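Local coordinates for protein endo-1,3-beta-glucanase, family GH16 (Zobellia galactanivorans, PDB 4BPZ) that probably hydrolyses internal beta-1,3-glucosidic bonds of glucans such as algal laminarin, as a calcium-binding enzyme of glycoside hydrolase family 16, at residues A[158-163]-A[216-221]; A[113-118]-A[140-145]; A[196-201]-A[210-215]. The protein carries 1 engineered substitution. All coordinates share one frame; numbering follows the deposited sequence. Where two conformers were deposited one is given.

Interaction 1 of 3, residues A[158-163]-A[216-221]; sequences AHFHWS and TPYNAP. With GLC (alpha-D-glucopyranose), chain C.
Tyr218 reaches with its hydroxyl end between Phe160 and Trp162, two side chains that strand 158-163 turns toward the loop 216-221. The packing is tight here. Tyr218 OH lies 3.7 Å from Phe160 CB and 3.6 Å from Trp162 CB. It also sits at the edge of the Phe160 ring, in the plane of that ring. Behind it, Tyr218 CZ is 4.1 Å from Phe160 CD2. Toward Trp162 the tyrosine presents an edge. CE2 stands over one face of the indole, offset toward the rim. The planes meet at 65°, which makes a T-shaped (edge-to-face) pair. Trp162 CG lies between its own backbone N and carbonyl carbon (chi1 76°), a position that holds it 4.0 Å from Tyr218 CE2. Pro217 belongs to the close-packed part too, although it is partly exposed. It crosses the tryptophan at about a right angle, and its CD comes to 3.6 Å from Trp162 CD1.

The contact is looser toward Thr216, whose CA is 4.4 Å from Trp162 CD1. Its OG1 instead accepts a 2.9 Å bond from Tyr218 N, an ST turn that bends the loop around Pro217. Trp162 NE1 is hydrogen-bonded to Asp164 OD1.

On the reverse side of the strand His161 points away from the loop into the glycan cleft. GLC O2 lies over the centre of one face of its imidazole. One strand of this GH16 beta-sandwich thus has sugar on one side and the aromatic packing on the other.

No hydrogen bond joins the two segments. The buried Tyr218 hydroxyl is hydrogen-bonded to the backbone O of Ser142 (an engineered residue) on the neighbouring strand. The contact therefore relies on aromatic and apolar packing, and its polar atom ties the loop to the strand next door.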
loop_
_atom_site.group_PDB
_atom_site.type_symbol
_atom_site.label_atom_id
_atom_site.label_comp_id
_atom_site.label_asym_id
_atom_site.label_seq_id
_atom_site.Cartn_x
_atom_site.Cartn_y
_atom_site.Cartn_z
ATOM N N ALA A 158 -4.803 9.243 -5.031
ATOM C CA ALA A 158 -5.799 8.187 -4.595
ATOM C C ALA A 158 -6.261 7.667 -5.930
ATOM O O ALA A 158 -6.598 8.356 -6.801
ATOM C CB ALA A 158 -7.018 8.828 -3.883
ATOM N N HIS A 159 -6.339 6.376 -6.105
ATOM C CA HIS A 159 -6.699 5.772 -7.388
ATOM C C HIS A 159 -7.187 4.334 -7.394
ATOM O O HIS A 159 -6.587 3.497 -6.785
ATOM C CB HIS A 159 -5.456 5.576 -8.101
ATOM C CG HIS A 159 -5.531 6.045 -9.439
ATOM N ND1 HIS A 159 -5.775 5.304 -10.537
ATOM C CD2 HIS A 159 -5.351 7.342 -9.870
ATOM C CE1 HIS A 159 -5.721 6.147 -11.624
ATOM N NE2 HIS A 159 -5.434 7.339 -11.222
ATOM N N PHE A 160 -8.234 4.054 -8.092
ATOM C CA PHE A 160 -8.900 2.774 -8.128
ATOM C C PHE A 160 -8.543 2.038 -9.387
ATOM O O PHE A 160 -8.495 2.671 -10.463
ATOM C CB PHE A 160 -10.447 3.014 -8.051
ATOM C CG PHE A 160 -10.899 3.680 -6.803
ATOM C CD1 PHE A 160 -10.876 5.058 -6.613
ATOM C CD2 PHE A 160 -11.341 2.870 -5.701
ATOM C CE1 PHE A 160 -11.273 5.631 -5.408
ATOM C CE2 PHE A 160 -11.747 3.452 -4.541
ATOM C CZ PHE A 160 -11.717 4.824 -4.358
ATOM N N HIS A 161 -8.351 0.754 -9.268
ATOM C CA HIS A 161 -8.025 -0.113 -10.432
ATOM C C HIS A 161 -8.891 -1.337 -10.358
ATOM O O HIS A 161 -8.862 -2.044 -9.313
ATOM C CB HIS A 161 -6.566 -0.540 -10.434
ATOM C CG HIS A 161 -5.557 0.559 -10.408
ATOM N ND1 HIS A 161 -5.177 1.298 -9.300
ATOM C CD2 HIS A 161 -4.938 1.154 -11.466
ATOM C CE1 HIS A 161 -4.280 2.226 -9.686
ATOM N NE2 HIS A 161 -4.133 2.126 -10.969
ATOM N N TRP A 162 -9.658 -1.637 -11.410
ATOM C CA TRP A 162 -10.538 -2.781 -11.356
ATOM C C TRP A 162 -10.990 -3.129 -12.726
ATOM O O TRP A 162 -10.810 -2.364 -13.694
ATOM C CB TRP A 162 -11.740 -2.564 -10.462
ATOM C CG TRP A 162 -12.823 -1.716 -11.013
ATOM C CD1 TRP A 162 -14.046 -2.205 -11.546
ATOM C CD2 TRP A 162 -12.892 -0.267 -11.106
ATOM N NE1 TRP A 162 -14.825 -1.153 -11.872
ATOM C CE2 TRP A 162 -14.219 0.054 -11.607
ATOM C CE3 TRP A 162 -12.018 0.751 -10.790
ATOM C CZ2 TRP A 162 -14.612 1.354 -11.915
ATOM C CZ3 TRP A 162 -12.385 2.071 -11.048
ATOM C CH2 TRP A 162 -13.687 2.356 -11.673
ATOM N N SER A 163 -11.508 -4.321 -12.913
ATOM C CA SER A 163 -12.330 -4.621 -14.089
ATOM C C SER A 163 -13.724 -4.947 -13.615
ATOM O O SER A 163 -13.900 -5.495 -12.520
ATOM C CB SER A 163 -11.750 -5.710 -14.986
ATOM O OG SER A 163 -11.461 -6.891 -14.293
ATOM N N THR A 216 -18.719 -4.120 -9.419
ATOM C CA THR A 216 -17.300 -3.839 -9.102
ATOM C C THR A 216 -16.779 -4.950 -8.144
ATOM O O THR A 216 -17.569 -5.529 -7.473
ATOM C CB THR A 216 -17.143 -2.554 -8.124
ATOM O OG1 THR A 216 -17.484 -2.864 -6.741
ATOM C CG2 THR A 216 -17.786 -1.404 -8.535
ATOM N N PRO A 217 -15.481 -5.162 -8.033
ATOM C CA PRO A 217 -14.932 -6.094 -7.033
ATOM C C PRO A 217 -14.768 -5.491 -5.643
ATOM O O PRO A 217 -13.911 -6.055 -4.767
ATOM C CB PRO A 217 -13.606 -6.513 -7.664
ATOM C CG PRO A 217 -13.240 -5.313 -8.525
ATOM C CD PRO A 217 -14.492 -4.707 -9.036
ATOM N N TYR A 218 -15.598 -4.570 -5.265
ATOM C CA TYR A 218 -15.480 -3.840 -4.005
ATOM C C TYR A 218 -16.600 -4.201 -3.039
ATOM O O TYR A 218 -17.058 -3.407 -2.247
ATOM C CB TYR A 218 -15.431 -2.334 -4.223
ATOM C CG TYR A 218 -14.278 -1.901 -5.138
ATOM C CD1 TYR A 218 -12.975 -2.082 -4.739
ATOM C CD2 TYR A 218 -14.493 -1.318 -6.365
ATOM C CE1 TYR A 218 -11.914 -1.657 -5.530
ATOM C CE2 TYR A 218 -13.454 -0.908 -7.152
ATOM C CZ TYR A 218 -12.170 -1.053 -6.769
ATOM O OH TYR A 218 -11.124 -0.572 -7.534
ATOM N N ASN A 219 -17.058 -5.485 -3.102
ATOM C CA ASN A 219 -18.116 -5.997 -2.183
ATOM C C ASN A 219 -17.712 -7.317 -1.594
ATOM O O ASN A 219 -18.567 -8.081 -1.099
ATOM C CB ASN A 219 -19.478 -6.076 -2.898
ATOM C CG ASN A 219 -19.886 -4.673 -3.349
ATOM O OD1 ASN A 219 -20.278 -3.800 -2.575
ATOM N ND2 ASN A 219 -19.680 -4.481 -4.643
ATOM N N ALA A 220 -16.421 -7.620 -1.607
ATOM C CA ALA A 220 -15.864 -8.841 -1.099
ATOM C C ALA A 220 -14.561 -8.454 -0.360
ATOM O O ALA A 220 -14.084 -7.326 -0.497
ATOM C CB ALA A 220 -15.599 -9.816 -2.222
ATOM N N PRO A 221 -13.908 -9.374 0.327
ATOM C CA PRO A 221 -12.819 -8.924 1.235
ATOM C C PRO A 221 -11.636 -8.388 0.502
ATOM O O PRO A 221 -11.250 -8.935 -0.549
ATOM C CB PRO A 221 -12.445 -10.196 2.013
ATOM C CG PRO A 221 -13.817 -10.961 2.111
ATOM C CD PRO A 221 -14.333 -10.776 0.647
HETATM C C1 GLC C . -1.590 0.796 -7.671
HETATM C C2 GLC C . -1.024 0.042 -8.922
HETATM C C3 GLC C . -0.117 -1.078 -8.392
HETATM C C4 GLC C . 0.922 -0.537 -7.510
HETATM C C5 GLC C . 0.167 0.005 -6.321
HETATM C C6 GLC C . 1.053 0.609 -5.254
HETATM O O1 GLC C . -2.635 0.099 -7.028
HETATM O O2 GLC C . -2.130 -0.430 -9.649
HETATM O O3 GLC C . 0.506 -1.774 -9.553
HETATM O O4 GLC C . 1.843 -1.578 -7.132
HETATM O O5 GLC C . -0.682 1.076 -6.789
HETATM O O6 GLC C . 1.827 1.693 -5.754
#

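Interaction 2 of 3, residues A[113-118]-A[140-145]; sequences AIWTLG and CGSIDI. Engineered in segment 140-145: Ser142 (natural residue Glu). With GLC (alpha-D-glucopyranose), chain C.
Trp115 and Asp144 face each other as a non-hydrogen-bonded pair, and their side chains lie side by side, pointing the same way. The two strands run antiparallel at 168°. Followed outward, Trp115 starts in tight packing. CB is 3.2 Å from Ile143 O and 3.4 Å from Asp144 OD1. CG lies between the backbone N and the carbonyl carbon (chi1 58°), and it still has Asp144 OD1 and the sugar C6 nearby. At the ring edge, in its plane, CE3 meets Ser142 OG at 3.5 Å. NE1 is hydrogen-bonded to Asn227 OD1, which helps fix the turn of the indole. GLC C5 lies 3.4 Å above the centre of one face, while CZ2 and CH2 at the far end meet GLC O4. The indole is thus a platform for the glucose. An alanine here would probably leave the sugar without this flat support and Asn227 OD1 without its N-H partner.

Asp144 turns its carboxylate 28° from the indole plane. Its OD2 accepts a 2.8 Å hydrogen bond from GLC O1. Ser142, engineered in place of glutamate, donates from OG to Thr116 O at 2.8 Å. With the natural residue the sequence from 142 to 147 fits the GH16 signature ExDxxE, which in relatives carries the catalytic acids, and probably does so here.

Backbone hydrogen bonds join the two segments, among them Thr116 N to Ile143 O at 2.8 Å, Ile145 N to Ile114 O and Gly118 N to Gly141 O. On the face away from the sugar, Ile114 CG2 packs 4.0 Å from Ile145 CB. Ile143 and Ile145 rest on strand 187-193. Strand 113-118 also pairs with 222-230, and 142-144 pairs with 155-163.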
loop_
_atom_site.group_PDB
_atom_site.type_symbol
_atom_site.label_atom_id
_atom_site.label_comp_id
_atom_site.label_asym_id
_atom_site.label_seq_id
_atom_site.Cartn_x
_atom_site.Cartn_y
_atom_site.Cartn_z
ATOM N N ALA A 113 3.311 3.545 -0.897
ATOM C CA ALA A 113 1.906 3.309 -1.106
ATOM C C ALA A 113 1.261 2.668 0.119
ATOM O O ALA A 113 1.879 1.868 0.832
ATOM C CB ALA A 113 1.671 2.417 -2.311
ATOM N N ILE A 114 -0.005 3.037 0.303
ATOM C CA ILE A 114 -0.958 2.434 1.261
ATOM C C ILE A 114 -2.114 2.008 0.345
ATOM O O ILE A 114 -2.739 2.898 -0.264
ATOM C CB ILE A 114 -1.442 3.417 2.280
ATOM C CG1 ILE A 114 -0.267 4.053 3.071
ATOM C CG2 ILE A 114 -2.440 2.738 3.245
ATOM C CD1 ILE A 114 -0.658 5.262 3.907
ATOM N N TRP A 115 -2.433 0.729 0.242
ATOM C CA TRP A 115 -3.419 0.361 -0.784
ATOM C C TRP A 115 -3.989 -0.993 -0.432
ATOM O O TRP A 115 -3.619 -1.595 0.565
ATOM C CB TRP A 115 -2.765 0.406 -2.172
ATOM C CG TRP A 115 -1.566 -0.481 -2.364
ATOM C CD1 TRP A 115 -0.339 -0.415 -1.770
ATOM C CD2 TRP A 115 -1.438 -1.516 -3.356
ATOM N NE1 TRP A 115 0.534 -1.314 -2.308
ATOM C CE2 TRP A 115 -0.126 -1.992 -3.281
ATOM C CE3 TRP A 115 -2.312 -2.066 -4.326
ATOM C CZ2 TRP A 115 0.400 -2.965 -4.181
ATOM C CZ3 TRP A 115 -1.831 -3.016 -5.195
ATOM C CH2 TRP A 115 -0.493 -3.483 -5.146
ATOM N N THR A 116 -4.944 -1.427 -1.219
ATOM C CA THR A 116 -5.629 -2.717 -0.988
ATOM C C THR A 116 -5.636 -3.529 -2.276
ATOM O O THR A 116 -5.604 -3.002 -3.371
ATOM C CB THR A 116 -7.086 -2.535 -0.510
ATOM O OG1 THR A 116 -7.937 -2.220 -1.624
ATOM C CG2 THR A 116 -7.247 -1.518 0.614
ATOM N N LEU A 117 -5.752 -4.831 -2.054
ATOM C CA LEU A 117 -6.075 -5.775 -3.116
ATOM C C LEU A 117 -7.253 -6.615 -2.631
ATOM O O LEU A 117 -7.316 -7.002 -1.447
ATOM C CB LEU A 117 -4.911 -6.701 -3.450
ATOM C CG LEU A 117 -3.790 -6.138 -4.320
ATOM C CD1 LEU A 117 -2.560 -6.975 -4.323
ATOM C CD2 LEU A 117 -4.357 -5.879 -5.714
ATOM N N GLY A 118 -8.111 -7.014 -3.571
ATOM C CA GLY A 118 -9.060 -8.043 -3.253
ATOM C C GLY A 118 -8.368 -9.287 -2.762
ATOM O O GLY A 118 -7.342 -9.711 -3.296
ATOM N N CYS A 140 -9.555 -8.641 -9.221
ATOM C CA CYS A 140 -9.736 -8.692 -7.771
ATOM C C CYS A 140 -10.045 -7.310 -7.199
ATOM O O CYS A 140 -10.524 -7.222 -6.064
ATOM C CB CYS A 140 -8.466 -9.193 -7.118
ATOM S SG CYS A 140 -6.927 -8.303 -7.558
ATOM N N GLY A 141 -9.782 -6.244 -7.944
ATOM C CA GLY A 141 -9.948 -4.902 -7.466
ATOM C C GLY A 141 -8.768 -4.415 -6.635
ATOM O O GLY A 141 -8.069 -5.199 -5.945
ATOM N N SER A 142 -8.616 -3.106 -6.639
ATOM C CA SER A 142 -7.693 -2.476 -5.747
ATOM C C SER A 142 -8.052 -1.042 -5.499
ATOM O O SER A 142 -8.637 -0.368 -6.368
ATOM C CB SER A 142 -6.499 -2.461 -6.576
ATOM O OG SER A 142 -5.425 -1.854 -5.865
ATOM N N ILE A 143 -7.785 -0.599 -4.271
ATOM C CA ILE A 143 -7.968 0.763 -3.849
ATOM C C ILE A 143 -6.643 1.360 -3.413
ATOM O O ILE A 143 -5.959 0.807 -2.529
ATOM C CB ILE A 143 -8.889 0.838 -2.684
ATOM C CG1 ILE A 143 -10.230 0.144 -2.990
ATOM C CG2 ILE A 143 -9.159 2.306 -2.207
ATOM C CD1 ILE A 143 -11.160 -0.022 -1.828
ATOM N N ASP A 144 -6.255 2.483 -4.015
ATOM C CA ASP A 144 -5.080 3.214 -3.499
ATOM C C ASP A 144 -5.659 4.115 -2.452
ATOM O O ASP A 144 -6.670 4.823 -2.728
ATOM C CB ASP A 144 -4.241 3.860 -4.702
ATOM C CG ASP A 144 -3.693 2.693 -5.580
ATOM O OD1 ASP A 144 -2.478 2.167 -5.061
ATOM O OD2 ASP A 144 -3.832 2.638 -6.736
ATOM N N ILE A 145 -5.169 4.062 -1.228
ATOM C CA ILE A 145 -5.442 5.075 -0.202
ATOM C C ILE A 145 -4.409 6.189 -0.286
ATOM O O ILE A 145 -4.747 7.356 -0.123
ATOM C CB ILE A 145 -5.477 4.406 1.162
ATOM C CG1 ILE A 145 -6.511 3.267 1.157
ATOM C CG2 ILE A 145 -5.756 5.468 2.224
ATOM C CD1 ILE A 145 -6.562 2.503 2.469
HETATM C C1 GLC C . -1.590 0.796 -7.671
HETATM C C2 GLC C . -1.024 0.042 -8.922
HETATM C C3 GLC C . -0.117 -1.078 -8.392
HETATM C C4 GLC C . 0.922 -0.537 -7.510
HETATM C C5 GLC C . 0.167 0.005 -6.321
HETATM C C6 GLC C . 1.053 0.609 -5.254
HETATM O O1 GLC C . -2.635 0.099 -7.028
HETATM O O2 GLC C . -2.130 -0.430 -9.649
HETATM O O3 GLC C . 0.506 -1.774 -9.553
HETATM O O4 GLC C . 1.843 -1.578 -7.132
HETATM O O5 GLC C . -0.682 1.076 -6.789
HETATM O O6 GLC C . 1.827 1.693 -5.754
#

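Interaction 3 of 3, residues A[196-201]-A[210-215]; sequences SAMKVF and LKNSQN
Ser196 O is gripped by two donors at the end of a beta hairpin formed by strands 197-202 and 205-211. Asn212 N gives it a 2.9 Å hydrogen bond. This bond is fairly straight at the hydrogen (165°), but the donor stands well above the carbonyl plane. The second donor is a water, 2.8 Å from Ser196 O. The same water donates to Asn212 O and accepts from Lys211 NZ at 2.9 Å. The lysine chain is extended until its last torsion, where chi4 of 64° bends NZ back to the water. One water thus bridges the two segments just beyond the end of the strand pairing.

Further in, Met198 and Leu210 form a hydrogen-bonded antiparallel pair. Met198 N to Leu210 O and Leu210 N to Met198 O are both 2.9 Å and nearly straight. Ala197 and Lys211 make the adjoining non-hydrogen-bonded pair on the other face of the hairpin.

The inner face is apolar. It packs against strand 155-163: Leu210 touches Phe160 and Trp162, and Met198 touches Phe160. The contact lies away from the calcium and sugar sites. After the strand, Ser213 OG accepts from Asn215 N and forms an ST turn. Met198 and Leu210 lie side by side. The methionine bends at chi3 (-65°), placing its CE methyl 3.8 Å from Leu210 CD2.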
loop_
_atom_site.group_PDB
_atom_site.type_symbol
_atom_site.label_atom_id
_atom_site.label_comp_id
_atom_site.label_asym_id
_atom_site.label_seq_id
_atom_site.Cartn_x
_atom_site.Cartn_y
_atom_site.Cartn_z
ATOM N N SER A 196 -22.276 1.625 -0.713
ATOM C CA SER A 196 -22.641 2.826 -1.507
ATOM C C SER A 196 -21.444 3.456 -2.248
ATOM O O SER A 196 -21.599 3.862 -3.381
ATOM C CB SER A 196 -23.301 3.845 -0.550
ATOM O OG SER A 196 -24.505 3.279 -0.027
ATOM N N ALA A 197 -20.301 3.542 -1.556
ATOM C CA ALA A 197 -19.203 4.361 -2.133
ATOM C C ALA A 197 -17.925 4.016 -1.460
ATOM O O ALA A 197 -17.860 3.474 -0.327
ATOM C CB ALA A 197 -19.480 5.863 -1.930
ATOM N N MET A 198 -16.836 4.399 -2.139
ATOM C CA MET A 198 -15.479 4.420 -1.548
ATOM C C MET A 198 -14.951 5.825 -1.597
ATOM O O MET A 198 -14.926 6.432 -2.678
ATOM C CB MET A 198 -14.598 3.511 -2.312
ATOM C CG MET A 198 -15.012 2.070 -2.110
ATOM S SD MET A 198 -14.597 0.998 -3.419
ATOM C CE MET A 198 -15.550 1.531 -4.865
ATOM N N LYS A 199 -14.539 6.330 -0.451
ATOM C CA LYS A 199 -14.075 7.701 -0.318
ATOM C C LYS A 199 -12.654 7.662 0.234
ATOM O O LYS A 199 -12.427 7.008 1.258
ATOM C CB LYS A 199 -14.929 8.480 0.656
ATOM C CG LYS A 199 -16.407 8.579 0.271
ATOM C CD LYS A 199 -17.202 9.269 1.372
ATOM C CE LYS A 199 -18.686 9.267 1.153
ATOM N NZ LYS A 199 -19.371 10.061 2.175
ATOM N N VAL A 200 -11.712 8.334 -0.427
ATOM C CA VAL A 200 -10.313 8.416 0.055
ATOM C C VAL A 200 -10.059 9.832 0.436
ATOM O O VAL A 200 -10.335 10.782 -0.314
ATOM C CB VAL A 200 -9.328 7.930 -1.009
ATOM C CG1 VAL A 200 -7.909 8.140 -0.550
ATOM C CG2 VAL A 200 -9.642 6.496 -1.366
ATOM N N PHE A 201 -9.511 10.013 1.652
ATOM C CA PHE A 201 -9.232 11.327 2.196
ATOM C C PHE A 201 -7.759 11.475 2.534
ATOM O O PHE A 201 -7.054 10.523 2.907
ATOM C CB PHE A 201 -9.991 11.475 3.547
ATOM C CG PHE A 201 -11.479 11.532 3.382
ATOM C CD1 PHE A 201 -12.151 12.745 3.273
ATOM C CD2 PHE A 201 -12.214 10.351 3.491
ATOM C CE1 PHE A 201 -13.566 12.756 3.169
ATOM C CE2 PHE A 201 -13.612 10.375 3.397
ATOM C CZ PHE A 201 -14.228 11.541 3.176
ATOM N N LEU A 210 -15.567 7.177 -5.370
ATOM C CA LEU A 210 -16.072 6.309 -6.419
ATOM C C LEU A 210 -17.309 5.628 -5.964
ATOM O O LEU A 210 -17.313 4.993 -4.890
ATOM C CB LEU A 210 -15.004 5.265 -6.771
ATOM C CG LEU A 210 -15.456 4.257 -7.858
ATOM C CD1 LEU A 210 -15.827 4.930 -9.208
ATOM C CD2 LEU A 210 -14.348 3.235 -8.055
ATOM N N LYS A 211 -18.392 5.771 -6.693
ATOM C CA LYS A 211 -19.620 5.036 -6.417
ATOM C C LYS A 211 -19.395 3.543 -6.493
ATOM O O LYS A 211 -18.748 3.053 -7.405
ATOM C CB LYS A 211 -20.675 5.500 -7.441
ATOM C CG LYS A 211 -21.986 4.816 -7.261
ATOM C CD LYS A 211 -22.955 5.321 -8.336
ATOM C CE LYS A 211 -24.262 4.600 -8.248
ATOM N NZ LYS A 211 -24.923 4.899 -6.940
ATOM N N ASN A 212 -19.915 2.813 -5.507
ATOM C CA ASN A 212 -19.847 1.360 -5.527
ATOM C C ASN A 212 -21.044 0.727 -6.212
ATOM O O ASN A 212 -22.078 1.378 -6.367
ATOM C CB ASN A 212 -19.698 0.858 -4.064
ATOM C CG ASN A 212 -19.097 -0.541 -3.957
ATOM O OD1 ASN A 212 -18.874 -1.003 -2.770
ATOM N ND2 ASN A 212 -18.757 -1.168 -4.991
ATOM N N SER A 213 -20.916 -0.487 -6.693
ATOM C CA SER A 213 -22.025 -1.203 -7.278
ATOM C C SER A 213 -21.607 -2.679 -7.216
ATOM O O SER A 213 -20.421 -3.068 -7.178
ATOM C CB SER A 213 -22.323 -0.794 -8.750
ATOM O OG SER A 213 -21.447 -1.421 -9.649
ATOM N N GLN A 214 -22.591 -3.535 -7.430
ATOM C CA GLN A 214 -22.313 -5.001 -7.520
ATOM C C GLN A 214 -21.515 -5.404 -8.750
ATOM O O GLN A 214 -21.032 -6.519 -8.793
ATOM C CB GLN A 214 -23.614 -5.784 -7.381
ATOM C CG GLN A 214 -24.048 -5.819 -5.897
ATOM C CD GLN A 214 -23.138 -6.775 -5.047
ATOM O OE1 GLN A 214 -22.563 -7.731 -5.561
ATOM N NE2 GLN A 214 -22.909 -6.442 -3.809
ATOM N N ASN A 215 -21.413 -4.550 -9.758
ATOM C CA ASN A 215 -20.595 -4.871 -10.889
ATOM C C ASN A 215 -19.127 -4.558 -10.636
ATOM O O ASN A 215 -18.357 -4.684 -11.574
ATOM C CB ASN A 215 -21.100 -4.098 -12.109
ATOM C CG ASN A 215 -20.850 -4.821 -13.424
ATOM O OD1 ASN A 215 -20.770 -4.177 -14.445
ATOM N ND2 ASN A 215 -20.672 -6.133 -13.397
HETATM O O HOH W 1 -23.771 3.131 -4.928
#

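Overall arrangement
From the N terminus, interaction 2 comes first. It closes a long loop of 21 residues without helix or strand and is complete before the others begin. Interaction 1 opens next at 158-163 and closes at 216-221, across 52 residues. Interaction 3 falls entirely within that span and closes the short hairpin turn between 197-202 and 205-211. No contacts cross. Strands 142-144 and 155-163 are neighbours, so interactions 1 and 2 share the sheet that lines the sugar cleft, and both touch the same glucose. Interaction 3 packs behind this sheet: Met198 SD meets Ile143 on strand 142-144 and Tyr218 of the loop. Together they tie the cleft strands to the hairpin behind them.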